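Local coordinates for uncharacterized protein (Magnetospirillum magneticum AMB-1, PDB 5MU5) that probably acts as a Maf glycosyltransferase that attaches sugars to flagellin and is involved in the formation of the bacterial flagellum, at residues Q194-S197 with A198-C202; M225-F228 with M229-Q233; R482-P485 with A486-A489; K518-D521 with L522-R526; L638-E641 with W642-N646. All coordinates share one frame; numbering follows the deposited sequence.

Interaction 1: residues Q194-S197 with A198-C202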
loop_
_atom_site.group_PDB
_atom_site.type_symbol
_atom_site.label_atom_id
_atom_site.label_comp_id
_atom_site.label_asym_id
_atom_site.label_seq_id
_atom_site.Cartn_x
_atom_site.Cartn_y
_atom_site.Cartn_z
ATOM N N GLN A 194 5.121 -10.018 8.649
ATOM C CA GLN A 194 4.226 -11.161 8.439
ATOM C C GLN A 194 2.869 -10.909 9.025
ATOM O O GLN A 194 1.874 -11.311 8.448
ATOM C CB GLN A 194 4.804 -12.383 9.097
ATOM C CG GLN A 194 6.150 -12.779 8.556
ATOM C CD GLN A 194 5.993 -13.707 7.426
ATOM O OE1 GLN A 194 5.746 -13.283 6.299
ATOM N NE2 GLN A 194 6.095 -15.003 7.716
ATOM N N LEU A 195 2.840 -10.270 10.195
ATOM C CA LEU A 195 1.586 -9.887 10.836
ATOM C C LEU A 195 0.829 -8.905 9.967
ATOM O O LEU A 195 -0.365 -9.083 9.722
ATOM C CB LEU A 195 1.825 -9.253 12.200
ATOM C CG LEU A 195 1.762 -10.189 13.388
ATOM C CD1 LEU A 195 2.057 -9.402 14.659
ATOM C CD2 LEU A 195 0.375 -10.841 13.418
ATOM N N ARG A 196 1.538 -7.885 9.487
ATOM C CA ARG A 196 0.939 -6.892 8.593
ATOM C C ARG A 196 0.378 -7.581 7.376
ATOM O O ARG A 196 -0.736 -7.333 6.983
ATOM C CB ARG A 196 1.950 -5.811 8.171
ATOM C CG ARG A 196 2.325 -4.858 9.297
ATOM C CD ARG A 196 2.957 -3.568 8.797
ATOM N NE ARG A 196 4.279 -3.753 8.190
ATOM C CZ ARG A 196 5.448 -3.606 8.815
ATOM N NH1 ARG A 196 5.510 -3.317 10.101
ATOM N NH2 ARG A 196 6.574 -3.781 8.143
ATOM N N SER A 197 1.149 -8.488 6.812
ATOM C CA SER A 197 0.734 -9.218 5.628
ATOM C C SER A 197 -0.459 -10.156 5.905
ATOM O O SER A 197 -1.362 -10.320 5.081
ATOM C CB SER A 197 1.928 -10.000 5.100
ATOM O OG SER A 197 1.521 -10.839 4.051
ATOM N N ALA A 198 -0.463 -10.769 7.074
ATOM C CA ALA A 198 -1.574 -11.664 7.453
ATOM C C ALA A 198 -2.891 -10.899 7.549
ATOM O O ALA A 198 -3.897 -11.357 7.053
ATOM C CB ALA A 198 -1.266 -12.329 8.777
ATOM N N ILE A 199 -2.855 -9.706 8.148
ATOM C CA ILE A 199 -4.044 -8.862 8.261
ATOM C C ILE A 199 -4.435 -8.291 6.904
ATOM O O ILE A 199 -5.618 -8.249 6.532
ATOM C CB ILE A 199 -3.827 -7.679 9.224
ATOM C CG1 ILE A 199 -3.515 -8.159 10.635
ATOM C CG2 ILE A 199 -5.062 -6.811 9.270
ATOM C CD1 ILE A 199 -4.638 -8.925 11.296
ATOM N N ARG A 200 -3.430 -7.839 6.175
ATOM C CA ARG A 200 -3.639 -7.197 4.895
ATOM C C ARG A 200 -4.276 -8.116 3.873
ATOM O O ARG A 200 -5.074 -7.675 3.063
ATOM C CB ARG A 200 -2.305 -6.690 4.341
ATOM C CG ARG A 200 -2.418 -6.017 2.977
ATOM C CD ARG A 200 -1.068 -5.676 2.365
ATOM N NE ARG A 200 -0.250 -4.860 3.258
ATOM C CZ ARG A 200 0.897 -5.237 3.839
ATOM N NH1 ARG A 200 1.435 -6.451 3.631
ATOM N NH2 ARG A 200 1.531 -4.369 4.631
ATOM N N CYS A 201 -3.892 -9.389 3.899
ATOM C CA CYS A 201 -4.367 -10.365 2.915
ATOM C C CYS A 201 -5.687 -11.039 3.268
ATOM O O CYS A 201 -6.382 -11.554 2.404
ATOM C CB CYS A 201 -3.318 -11.450 2.725
ATOM S SG CYS A 201 -1.884 -10.819 1.849
ATOM N N CYS A 202 -6.016 -11.061 4.546
ATOM C CA CYS A 202 -7.248 -11.660 4.979
ATOM C C CYS A 202 -8.366 -10.648 4.908
ATOM O O CYS A 202 -9.345 -10.875 4.219
ATOM C CB CYS A 202 -7.110 -12.181 6.391
ATOM S SG CYS A 202 -8.664 -12.852 6.984
#
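With CG turned away from the backbone N (chi1 179°) and a bend at chi3 (-55°), Arg200 folds its guanidinium back over the preceding helical turn, onto Arg196 and Ser197. The planar group lies flat above the backbone there: Arg196 O stands 4.0 Å from its plane, beneath its centre, while Arg200 NH1 comes within 3.5 Å of Ser197 CA and Arg200 NH2 within 3.8 Å of Arg196 CB. These are van der Waals contacts; the carbonyl of Arg196 does not point at the guanidinium and forms no hydrogen bond with it. Arg196 NE lies 4.5 Å from Arg200 NH2, but the Arg196 charge is engaged elsewhere, by a salt bridge from NH1 to Asp231 and a weaker, longer pairing with Glu227.

Ser197 places OG anti to its own N (chi1 173°), where it lies 4.1 Å from Cys201 SG; that sulfur also approaches Ser197 O at 3.3 Å. The carbonyl of Ser197 accepts the amide of Cys201, one of four i to i+4 bonds across the contact; in the others Ala198, Ile199 and Arg200 are donors to Gln194, Leu195 and Arg196. On the inner side, Ala198 CB sits 3.3 Å from Gln194 O and Ile199 CG1 3.4 Å from Leu195 O.

This is the last part of helix 188-202, the crossover helix of a beta-alpha-beta unit between strands 180-183 and 211-214 of a four-stranded parallel sheet. Leu195, Ala198 and Ile199 lie against that sheet: Leu195 meets Val125, Leu127, Val150 and Ile183, Ala198 meets Asn181 and His148, and Ile199 covers His123 and His148.

Interaction 2: residues M225-F228 with M229-Q233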
loop_
_atom_site.group_PDB
_atom_site.type_symbol
_atom_site.label_atom_id
_atom_site.label_comp_id
_atom_site.label_asym_id
_atom_site.label_seq_id
_atom_site.Cartn_x
_atom_site.Cartn_y
_atom_site.Cartn_z
ATOM N N MET A 225 3.761 -6.728 19.768
ATOM C CA MET A 225 2.404 -6.252 20.044
ATOM C C MET A 225 2.323 -4.728 19.931
ATOM O O MET A 225 1.390 -4.203 19.315
ATOM C CB MET A 225 1.925 -6.680 21.438
ATOM C CG MET A 225 0.530 -6.171 21.784
ATOM S SD MET A 225 -0.212 -7.017 23.200
ATOM C CE MET A 225 -0.647 -5.663 24.301
ATOM N N SER A 226 3.273 -4.017 20.551
ATOM C CA SER A 226 3.313 -2.549 20.446
ATOM C C SER A 226 3.427 -2.108 19.001
ATOM O O SER A 226 2.759 -1.176 18.579
ATOM C CB SER A 226 4.507 -1.957 21.185
ATOM O OG SER A 226 4.357 -2.173 22.551
ATOM N N GLU A 227 4.312 -2.753 18.252
ATOM C CA GLU A 227 4.498 -2.400 16.869
ATOM C C GLU A 227 3.199 -2.649 16.126
ATOM O O GLU A 227 2.739 -1.795 15.415
ATOM C CB GLU A 227 5.643 -3.182 16.247
ATOM C CG GLU A 227 5.914 -2.793 14.801
ATOM C CD GLU A 227 7.225 -3.350 14.270
ATOM O OE1 GLU A 227 7.878 -4.134 15.007
ATOM O OE2 GLU A 227 7.598 -3.007 13.112
ATOM N N PHE A 228 2.583 -3.805 16.313
ATOM C CA PHE A 228 1.340 -4.068 15.610
ATOM C C PHE A 228 0.246 -3.016 15.932
ATOM O O PHE A 228 -0.444 -2.555 15.034
ATOM C CB PHE A 228 0.865 -5.490 15.867
ATOM C CG PHE A 228 -0.424 -5.809 15.183
ATOM C CD1 PHE A 228 -0.435 -6.102 13.834
ATOM C CD2 PHE A 228 -1.623 -5.795 15.881
ATOM C CE1 PHE A 228 -1.617 -6.388 13.192
ATOM C CE2 PHE A 228 -2.816 -6.080 15.242
ATOM C CZ PHE A 228 -2.813 -6.378 13.889
ATOM N N MET A 229 0.141 -2.601 17.191
ATOM C CA MET A 229 -0.827 -1.570 17.606
ATOM C C MET A 229 -0.655 -0.230 16.917
ATOM O O MET A 229 -1.640 0.453 16.649
ATOM C CB MET A 229 -0.760 -1.335 19.103
ATOM C CG MET A 229 -1.252 -2.520 19.904
ATOM S SD MET A 229 -1.132 -2.264 21.675
ATOM C CE MET A 229 -2.636 -1.300 21.926
ATOM N N ARG A 230 0.589 0.162 16.678
ATOM C CA ARG A 230 0.888 1.354 15.894
ATOM C C ARG A 230 0.622 1.108 14.398
ATOM O O ARG A 230 0.082 1.968 13.710
ATOM C CB ARG A 230 2.343 1.798 16.130
ATOM C CG ARG A 230 2.588 2.311 17.551
ATOM C CD ARG A 230 3.979 2.901 17.737
ATOM N NE ARG A 230 4.981 2.006 17.176
ATOM C CZ ARG A 230 5.639 1.063 17.845
ATOM N NH1 ARG A 230 5.467 0.874 19.151
ATOM N NH2 ARG A 230 6.507 0.303 17.195
ATOM N N ASP A 231 0.980 -0.077 13.917
ATOM C CA ASP A 231 0.817 -0.470 12.503
ATOM C C ASP A 231 -0.632 -0.705 12.048
ATOM O O ASP A 231 -0.938 -0.575 10.858
ATOM C CB ASP A 231 1.532 -1.815 12.219
ATOM C CG ASP A 231 3.058 -1.712 12.134
ATOM O OD1 ASP A 231 3.611 -0.589 12.093
ATOM O OD2 ASP A 231 3.696 -2.801 12.080
ATOM N N ALA A 232 -1.495 -1.115 12.977
ATOM C CA ALA A 232 -2.827 -1.633 12.618
ATOM C C ALA A 232 -3.679 -0.662 11.820
ATOM O O ALA A 232 -4.238 -1.040 10.808
ATOM C CB ALA A 232 -3.581 -2.103 13.861
ATOM N N GLN A 233 -3.760 0.573 12.283
ATOM C CA GLN A 233 -4.504 1.621 11.594
ATOM C C GLN A 233 -4.073 1.908 10.129
ATOM O O GLN A 233 -4.895 2.290 9.294
ATOM C CB GLN A 233 -4.370 2.911 12.398
ATOM C CG GLN A 233 -5.027 2.833 13.775
ATOM C CD GLN A 233 -4.832 4.109 14.578
ATOM O OE1 GLN A 233 -3.815 4.817 14.443
ATOM N NE2 GLN A 233 -5.807 4.416 15.420
#
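Ser226 and Glu227 lie beneath the guanidinium of Arg230, one turn on in helix 219-235, which follows strand 211-214 and packs against the parallel sheet of the N-terminal Maf domain. Backbone i to i+4 bonds run from the amides of Met229, Arg230 and Asp231 to Met225, Ser226 and Glu227, with a weaker, bent one from Ala232 to Phe228.

Apolar contacts occupy the sheet side. Met225 CG touches Met229 SD at 4.2 Å, and both side chains rest on Leu212. Phe228 extends anti to its backbone N (chi1 179°), bringing one ring face under Ala232 CB, toward the rim. Ile80 touches Phe228, Met229 and Ala232.

Charged groups differ by flank. Toward helix 188-202, Asp231 OD2 lies 3.5 Å from Glu227 CG and 4.0 Å from Glu227 OE2, the carboxylate planes 65° apart; Arg196 of that helix forms a salt bridge to Asp231 and a weak, long ion pair with Glu227, which probably offsets their repulsion. On the exposed flank Arg230 crosses Glu227 nearly at right angles, their charged ends apart. Its chi3 bend (-47°) lays the guanidinium along the helix, with Arg230 NH2 3.4 Å from Glu227 CA and Ser226 O 3.4 Å from the plane, near the rim.

Interaction 3: residues R482-P485 with A486-A489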
loop_
_atom_site.group_PDB
_atom_site.type_symbol
_atom_site.label_atom_id
_atom_site.label_comp_id
_atom_site.label_asym_id
_atom_site.label_seq_id
_atom_site.Cartn_x
_atom_site.Cartn_y
_atom_site.Cartn_z
ATOM N N ARG A 482 18.618 -2.133 -7.223
ATOM C CA ARG A 482 18.234 -3.232 -8.116
ATOM C C ARG A 482 19.036 -3.308 -9.435
ATOM O O ARG A 482 18.989 -4.323 -10.116
ATOM C CB ARG A 482 16.744 -3.177 -8.405
ATOM C CG ARG A 482 15.906 -3.402 -7.153
ATOM C CD ARG A 482 14.416 -3.256 -7.414
ATOM N NE ARG A 482 13.971 -4.254 -8.382
ATOM C CZ ARG A 482 12.798 -4.246 -9.013
ATOM N NH1 ARG A 482 11.910 -3.276 -8.794
ATOM N NH2 ARG A 482 12.516 -5.219 -9.881
ATOM N N TYR A 483 19.794 -2.266 -9.780
ATOM C CA TYR A 483 20.597 -2.273 -11.003
ATOM C C TYR A 483 22.089 -2.299 -10.740
ATOM O O TYR A 483 22.892 -2.102 -11.653
ATOM C CB TYR A 483 20.250 -1.039 -11.850
ATOM C CG TYR A 483 18.871 -1.056 -12.490
ATOM C CD1 TYR A 483 17.755 -0.632 -11.789
ATOM C CD2 TYR A 483 18.698 -1.493 -13.785
ATOM C CE1 TYR A 483 16.490 -0.636 -12.369
ATOM C CE2 TYR A 483 17.454 -1.482 -14.391
ATOM C CZ TYR A 483 16.356 -1.055 -13.682
ATOM O OH TYR A 483 15.131 -1.050 -14.272
ATOM N N ARG A 484 22.484 -2.483 -9.489
ATOM C CA ARG A 484 23.906 -2.629 -9.181
ATOM C C ARG A 484 24.296 -4.069 -9.478
ATOM O O ARG A 484 23.437 -4.940 -9.473
ATOM C CB ARG A 484 24.201 -2.202 -7.741
ATOM C CG ARG A 484 24.031 -0.697 -7.578
ATOM C CD ARG A 484 24.600 -0.185 -6.281
ATOM N NE ARG A 484 26.011 -0.532 -6.153
ATOM C CZ ARG A 484 26.733 -0.364 -5.047
ATOM N NH1 ARG A 484 26.195 0.166 -3.950
ATOM N NH2 ARG A 484 28.009 -0.726 -5.043
ATOM N N PRO A 485 25.569 -4.324 -9.808
ATOM C CA PRO A 485 26.691 -3.398 -9.871
ATOM C C PRO A 485 26.857 -2.647 -11.197
ATOM O O PRO A 485 27.769 -1.845 -11.309
ATOM C CB PRO A 485 27.879 -4.331 -9.665
ATOM C CG PRO A 485 27.457 -5.587 -10.381
ATOM C CD PRO A 485 25.953 -5.649 -10.338
ATOM N N ALA A 486 26.018 -2.897 -12.195
ATOM C CA ALA A 486 26.091 -2.127 -13.461
ATOM C C ALA A 486 25.847 -0.623 -13.230
ATOM O O ALA A 486 26.571 0.214 -13.765
ATOM C CB ALA A 486 25.104 -2.665 -14.486
ATOM N N ALA A 487 24.833 -0.290 -12.430
ATOM C CA ALA A 487 24.551 1.105 -12.056
ATOM C C ALA A 487 25.658 1.719 -11.208
ATOM O O ALA A 487 26.098 1.137 -10.222
ATOM C CB ALA A 487 23.249 1.182 -11.287
ATOM N N ASN A 488 26.073 2.914 -11.593
ATOM C CA ASN A 488 27.043 3.693 -10.870
ATOM C C ASN A 488 26.457 5.108 -10.641
ATOM O O ASN A 488 26.469 5.950 -11.532
ATOM C CB ASN A 488 28.303 3.703 -11.722
ATOM C CG ASN A 488 29.516 4.181 -10.985
ATOM O OD1 ASN A 488 29.698 3.916 -9.793
ATOM N ND2 ASN A 488 30.381 4.884 -11.706
ATOM N N ALA A 489 25.924 5.355 -9.454
ATOM C CA ALA A 489 25.225 6.594 -9.154
ATOM C C ALA A 489 25.983 7.536 -8.224
ATOM O O ALA A 489 26.466 7.138 -7.175
ATOM C CB ALA A 489 23.865 6.281 -8.563
#
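Tyr483 and Ala487 are joined by backbone and side chain alike across a tight turn between helix 467-482 and strand 488-491. The hydrogen bond comes first: Ala487 N is the donor to Tyr483 O at 2.8 Å, an i+4 to i link that makes this an alpha-turn. The N-H points well at its acceptor (166°), yet the donor stands 35° out of the carbonyl plane, clear of the usual lone-pair directions.

The apolar contact is that of Tyr483 CB with Ala487 CB, at 3.8 Å. Others are van der Waals contacts of carbon with carbonyl oxygens: Ala487 CB lies 3.3 Å from Tyr483 O, and Ala486 CB leans on that oxygen too, at 3.6 Å. Arg484 CG comes 3.8 Å from Ala487 O, while Arg484 NH1 reaches on to a hydrogen bond with Asn500. The phenol ring of Tyr483, set by chi1 of -70°, leads out of the turn to His266 and Arg407, close to a bound 1,2-ethanediol that probably comes from the crystallisation liquor.

Backbone shape is the third element. The peptide between Arg484 and Pro485 is cis and contributes to the sharp bend. Strand 488-491 then enters the mixed sheet beside strands 408-412 and 502-503, Asn488 pairing with Arg407 and Leu409. One straight hydrogen bond between the two segments thus spans the turn, small methyls pack on it, and the cis peptide sets its shape.

Interaction 4: residues K518-D521 with L522-R526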
loop_
_atom_site.group_PDB
_atom_site.type_symbol
_atom_site.label_atom_id
_atom_site.label_comp_id
_atom_site.label_asym_id
_atom_site.label_seq_id
_atom_site.Cartn_x
_atom_site.Cartn_y
_atom_site.Cartn_z
ATOM N N LYS A 518 26.359 10.697 -26.913
ATOM C CA LYS A 518 25.053 11.170 -26.466
ATOM C C LYS A 518 24.018 11.010 -27.571
ATOM O O LYS A 518 22.932 10.483 -27.318
ATOM C CB LYS A 518 25.103 12.642 -26.035
ATOM C CG LYS A 518 23.757 13.156 -25.546
ATOM C CD LYS A 518 23.769 14.626 -25.161
ATOM C CE LYS A 518 22.381 14.979 -24.681
ATOM N NZ LYS A 518 22.264 16.394 -24.273
ATOM N N ALA A 519 24.348 11.471 -28.780
ATOM C CA ALA A 519 23.439 11.361 -29.929
ATOM C C ALA A 519 23.132 9.912 -30.253
ATOM O O ALA A 519 22.004 9.580 -30.605
ATOM C CB ALA A 519 24.016 12.049 -31.150
ATOM N N LYS A 520 24.144 9.059 -30.140
ATOM C CA LYS A 520 23.960 7.627 -30.364
ATOM C C LYS A 520 22.962 7.083 -29.348
ATOM O O LYS A 520 21.958 6.473 -29.703
ATOM C CB LYS A 520 25.297 6.893 -30.248
ATOM C CG LYS A 520 25.238 5.412 -30.561
ATOM C CD LYS A 520 26.616 4.782 -30.421
ATOM C CE LYS A 520 26.596 3.269 -30.652
ATOM N NZ LYS A 520 26.412 2.868 -32.080
ATOM N N ASP A 521 23.236 7.333 -28.073
ATOM C CA ASP A 521 22.389 6.835 -27.006
ATOM C C ASP A 521 20.966 7.399 -27.031
ATOM O O ASP A 521 20.038 6.663 -26.760
ATOM C CB ASP A 521 23.086 7.009 -25.655
ATOM C CG ASP A 521 24.338 6.087 -25.510
ATOM O OD1 ASP A 521 24.561 5.209 -26.390
ATOM O OD2 ASP A 521 25.095 6.248 -24.513
ATOM N N LEU A 522 20.770 8.657 -27.415
ATOM C CA LEU A 522 19.401 9.172 -27.609
ATOM C C LEU A 522 18.681 8.508 -28.778
ATOM O O LEU A 522 17.466 8.293 -28.730
ATOM C CB LEU A 522 19.385 10.700 -27.766
ATOM C CG LEU A 522 19.674 11.447 -26.448
ATOM C CD1 LEU A 522 19.751 12.933 -26.698
ATOM C CD2 LEU A 522 18.611 11.163 -25.406
ATOM N N ALA A 523 19.425 8.168 -29.832
ATOM C CA ALA A 523 18.842 7.428 -30.944
ATOM C C ALA A 523 18.353 6.046 -30.461
ATOM O O ALA A 523 17.263 5.612 -30.818
ATOM C CB ALA A 523 19.853 7.299 -32.073
ATOM N N LYS A 524 19.138 5.365 -29.629
ATOM C CA LYS A 524 18.697 4.065 -29.067
ATOM C C LYS A 524 17.443 4.215 -28.229
ATOM O O LYS A 524 16.472 3.490 -28.383
ATOM C CB LYS A 524 19.796 3.440 -28.207
ATOM C CG LYS A 524 20.976 2.971 -29.026
ATOM C CD LYS A 524 22.051 2.301 -28.200
ATOM C CE LYS A 524 22.990 1.590 -29.154
ATOM N NZ LYS A 524 24.255 1.197 -28.488
ATOM N N VAL A 525 17.454 5.183 -27.343
ATOM C CA VAL A 525 16.293 5.449 -26.523
ATOM C C VAL A 525 15.065 5.686 -27.401
ATOM O O VAL A 525 14.031 5.057 -27.236
ATOM C CB VAL A 525 16.550 6.672 -25.624
ATOM C CG1 VAL A 525 15.240 7.203 -25.045
ATOM C CG2 VAL A 525 17.537 6.303 -24.516
ATOM N N ARG A 526 15.207 6.602 -28.344
ATOM C CA ARG A 526 14.125 6.992 -29.228
ATOM C C ARG A 526 13.587 5.799 -30.019
ATOM O O ARG A 526 12.389 5.670 -30.213
ATOM C CB ARG A 526 14.667 8.042 -30.174
ATOM C CG ARG A 526 13.656 8.650 -31.088
ATOM C CD ARG A 526 12.905 9.718 -30.350
ATOM N NE ARG A 526 11.662 10.044 -31.035
ATOM C CZ ARG A 526 10.730 10.824 -30.512
ATOM N NH1 ARG A 526 10.921 11.350 -29.297
ATOM N NH2 ARG A 526 9.622 11.080 -31.199
#
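Lys518 and Leu522 run side by side in an i to i+4 contact along helix 515-528, which packs near the parallel strand 319-322 of the large mixed sheet. Extended throughout from chi1 (-179°), the lysine lays its methylene chain along the leucine, Lys518 CE 3.9 Å from Leu522 CD1, so that the hydrocarbon of a charged residue serves as apolar cover. Its ammonium goes beyond the contact to a salt bridge with Asp318 and a hydrogen bond to Gln295 O.

The backbone bonds are regular: the amides of Leu522, Ala523, Lys524 and Val525 are given to the carbonyls of Lys518, Ala519, Lys520 and Asp521. Ala523 CB adds a contact of 3.3 Å to Lys520 O, and Val525 CG2 one of 3.4 Å to Asp521 O.

On the outer side two lysine chains cross. The bend at chi4 of Lys520 (73°) turns its ammonium away, leaving Lys520 CE as the part nearest Lys524 NZ, at 3.8 Å; the ammonium nitrogens Lys520 NZ and Lys524 NZ are 4.5 Å apart. Asp521 OD1 is equally 4.5 Å from Lys524 NZ, beyond a salt bridge, and may partly offset the positive charge. Asp521 OD2 is hydrogen-bonded to Thr273 OG1.

Leu522 and Val525 rest on Phe319 of strand 319-322, the loop residue Leu271 touches Asp521, Lys524 and Val525, and Arg526 forms a salt bridge to Asp363 at the start of strand 363-367.

Interaction 5: residues L638-E641 with W642-N646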
loop_
_atom_site.group_PDB
_atom_site.type_symbol
_atom_site.label_atom_id
_atom_site.label_comp_id
_atom_site.label_asym_id
_atom_site.label_seq_id
_atom_site.Cartn_x
_atom_site.Cartn_y
_atom_site.Cartn_z
ATOM N N LEU A 638 -25.310 5.068 -10.429
ATOM C CA LEU A 638 -25.684 6.160 -11.323
ATOM C C LEU A 638 -24.501 7.000 -11.734
ATOM O O LEU A 638 -24.457 7.470 -12.860
ATOM C CB LEU A 638 -26.732 7.058 -10.673
ATOM C CG LEU A 638 -28.083 6.378 -10.496
ATOM C CD1 LEU A 638 -28.920 7.203 -9.533
ATOM C CD2 LEU A 638 -28.791 6.186 -11.836
ATOM N N GLN A 639 -23.550 7.197 -10.825
ATOM C CA GLN A 639 -22.359 8.009 -11.136
ATOM C C GLN A 639 -21.481 7.335 -12.175
ATOM O O GLN A 639 -20.975 7.974 -13.102
ATOM C CB GLN A 639 -21.553 8.301 -9.871
ATOM C CG GLN A 639 -22.184 9.398 -9.041
ATOM C CD GLN A 639 -21.296 9.901 -7.929
ATOM O OE1 GLN A 639 -20.212 9.382 -7.699
ATOM N NE2 GLN A 639 -21.766 10.924 -7.217
ATOM N N VAL A 640 -21.338 6.024 -12.023
ATOM C CA VAL A 640 -20.540 5.221 -12.930
ATOM C C VAL A 640 -21.098 5.277 -14.349
ATOM O O VAL A 640 -20.336 5.473 -15.303
ATOM C CB VAL A 640 -20.436 3.765 -12.415
ATOM C CG1 VAL A 640 -20.010 2.793 -13.508
ATOM C CG2 VAL A 640 -19.472 3.701 -11.238
ATOM N N GLU A 641 -22.417 5.112 -14.475
ATOM C CA GLU A 641 -23.082 5.097 -15.776
ATOM C C GLU A 641 -23.017 6.457 -16.447
ATOM O O GLU A 641 -22.766 6.558 -17.643
ATOM C CB GLU A 641 -24.536 4.638 -15.639
ATOM C CG GLU A 641 -24.660 3.151 -15.322
ATOM C CD GLU A 641 -26.083 2.714 -14.983
ATOM O OE1 GLU A 641 -26.993 3.573 -14.886
ATOM O OE2 GLU A 641 -26.289 1.493 -14.784
ATOM N N TRP A 642 -23.262 7.498 -15.667
ATOM C CA TRP A 642 -23.098 8.867 -16.142
ATOM C C TRP A 642 -21.647 9.166 -16.563
ATOM O O TRP A 642 -21.410 9.836 -17.564
ATOM C CB TRP A 642 -23.526 9.818 -15.030
ATOM C CG TRP A 642 -23.154 11.237 -15.245
ATOM C CD1 TRP A 642 -23.828 12.146 -15.992
ATOM C CD2 TRP A 642 -22.030 11.929 -14.676
ATOM N NE1 TRP A 642 -23.190 13.363 -15.938
ATOM C CE2 TRP A 642 -22.080 13.255 -15.144
ATOM C CE3 TRP A 642 -20.981 11.552 -13.826
ATOM C CZ2 TRP A 642 -21.129 14.217 -14.782
ATOM C CZ3 TRP A 642 -20.029 12.506 -13.475
ATOM C CH2 TRP A 642 -20.116 13.824 -13.957
ATOM N N TYR A 643 -20.683 8.673 -15.785
ATOM C CA TYR A 643 -19.269 8.929 -16.050
ATOM C C TYR A 643 -18.800 8.293 -17.338
ATOM O O TYR A 643 -18.129 8.949 -18.128
ATOM C CB TYR A 643 -18.405 8.431 -14.895
ATOM C CG TYR A 643 -16.953 8.242 -15.219
ATOM C CD1 TYR A 643 -16.074 9.306 -15.203
ATOM C CD2 TYR A 643 -16.454 6.986 -15.517
ATOM C CE1 TYR A 643 -14.731 9.126 -15.498
ATOM C CE2 TYR A 643 -15.110 6.792 -15.789
ATOM C CZ TYR A 643 -14.250 7.864 -15.787
ATOM O OH TYR A 643 -12.906 7.674 -16.066
ATOM N N PHE A 644 -19.135 7.023 -17.536
ATOM C CA PHE A 644 -18.754 6.330 -18.754
ATOM C C PHE A 644 -19.443 6.902 -19.991
ATOM O O PHE A 644 -18.842 6.924 -21.067
ATOM C CB PHE A 644 -18.916 4.806 -18.632
ATOM C CG PHE A 644 -17.757 4.153 -17.933
ATOM C CD1 PHE A 644 -16.581 3.915 -18.608
ATOM C CD2 PHE A 644 -17.826 3.837 -16.585
ATOM C CE1 PHE A 644 -15.495 3.353 -17.958
ATOM C CE2 PHE A 644 -16.749 3.274 -15.931
ATOM C CZ PHE A 644 -15.580 3.028 -16.615
ATOM N N ASP A 645 -20.678 7.379 -19.843
ATOM C CA ASP A 645 -21.356 8.057 -20.945
ATOM C C ASP A 645 -20.669 9.366 -21.368
ATOM O O ASP A 645 -20.723 9.722 -22.526
ATOM C CB ASP A 645 -22.816 8.355 -20.590
ATOM C CG ASP A 645 -23.712 7.135 -20.709
ATOM O OD1 ASP A 645 -23.324 6.163 -21.387
ATOM O OD2 ASP A 645 -24.814 7.143 -20.128
ATOM N N ASN A 646 -20.007 10.052 -20.438
ATOM C CA ASN A 646 -19.425 11.365 -20.705
ATOM C C ASN A 646 -17.915 11.468 -20.568
ATOM O O ASN A 646 -17.370 12.583 -20.525
ATOM C CB ASN A 646 -20.031 12.367 -19.723
ATOM C CG ASN A 646 -21.515 12.505 -19.889
ATOM O OD1 ASN A 646 -22.266 12.408 -18.925
ATOM N ND2 ASN A 646 -21.951 12.701 -21.116
#
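Val640 and Phe644 form the close-packed side: they point the same way, side by side, with Val640 CG1 3.9 Å from Phe644 CD2 and 4.1 Å from Phe644 CE2. Phe644 CD2 also lies 3.3 Å from Val640 O, which meanwhile accepts the amide of Phe644. The next ring adds to the packing, Tyr643 CD2 standing 3.6 Å above one face of the Phe644 ring, toward its rim. Trp642, swung anti to its backbone N (chi1 168°), presents an edge to the previous turn: Gln639 O lies at that ring edge, in its plane, 3.7 Å from Trp642 CE3.

These residues belong to the last turns of helix 618-646 in the helical bundle of the Maf family. Phe644 packs against Trp546, Pro547 and Ile550 of helix 546-564; Trp642 meets Phe650 and Trp663 edge-to-face; Gln639 is hydrogen-bonded through OE1 to His243, which lies on helix 242-257.

The looser side holds two acids, Asp645, which is exposed, and Glu641, which is partly so and touches Val551. Asp645 OD2 lies 3.3 Å from Glu641 O, two acceptors that do not bond, whereas the amide of Asp645 is bonded to that oxygen. Glu641 OE1 stays 6.7 Å from Asp645 OD2, its extended chain carrying the carboxylate well away from the other acid.

Read from the N terminus, the five contacts follow in series; none nests in or crosses another, and each is local. Interactions 1 and 2, on successive helices 188-202 and 219-235, are the pair that touch: besides the Arg196 pairing, Ile199 CG1 packs 3.6 Å from Phe228 CE1, joining helices along one sheet. Interaction 3 closes a short turn, leading helix 467-482 into strand 488-491 of the mixed sheet. Interaction 4, on helix 515-528, packs against strand 319-322 of that same sheet, its centre about 20 Å from that of interaction 3. Interaction 5 lies in the C-terminal helical bundle, about 23 Å at the nearest atoms from interaction 1 and 27 Å from interaction 4.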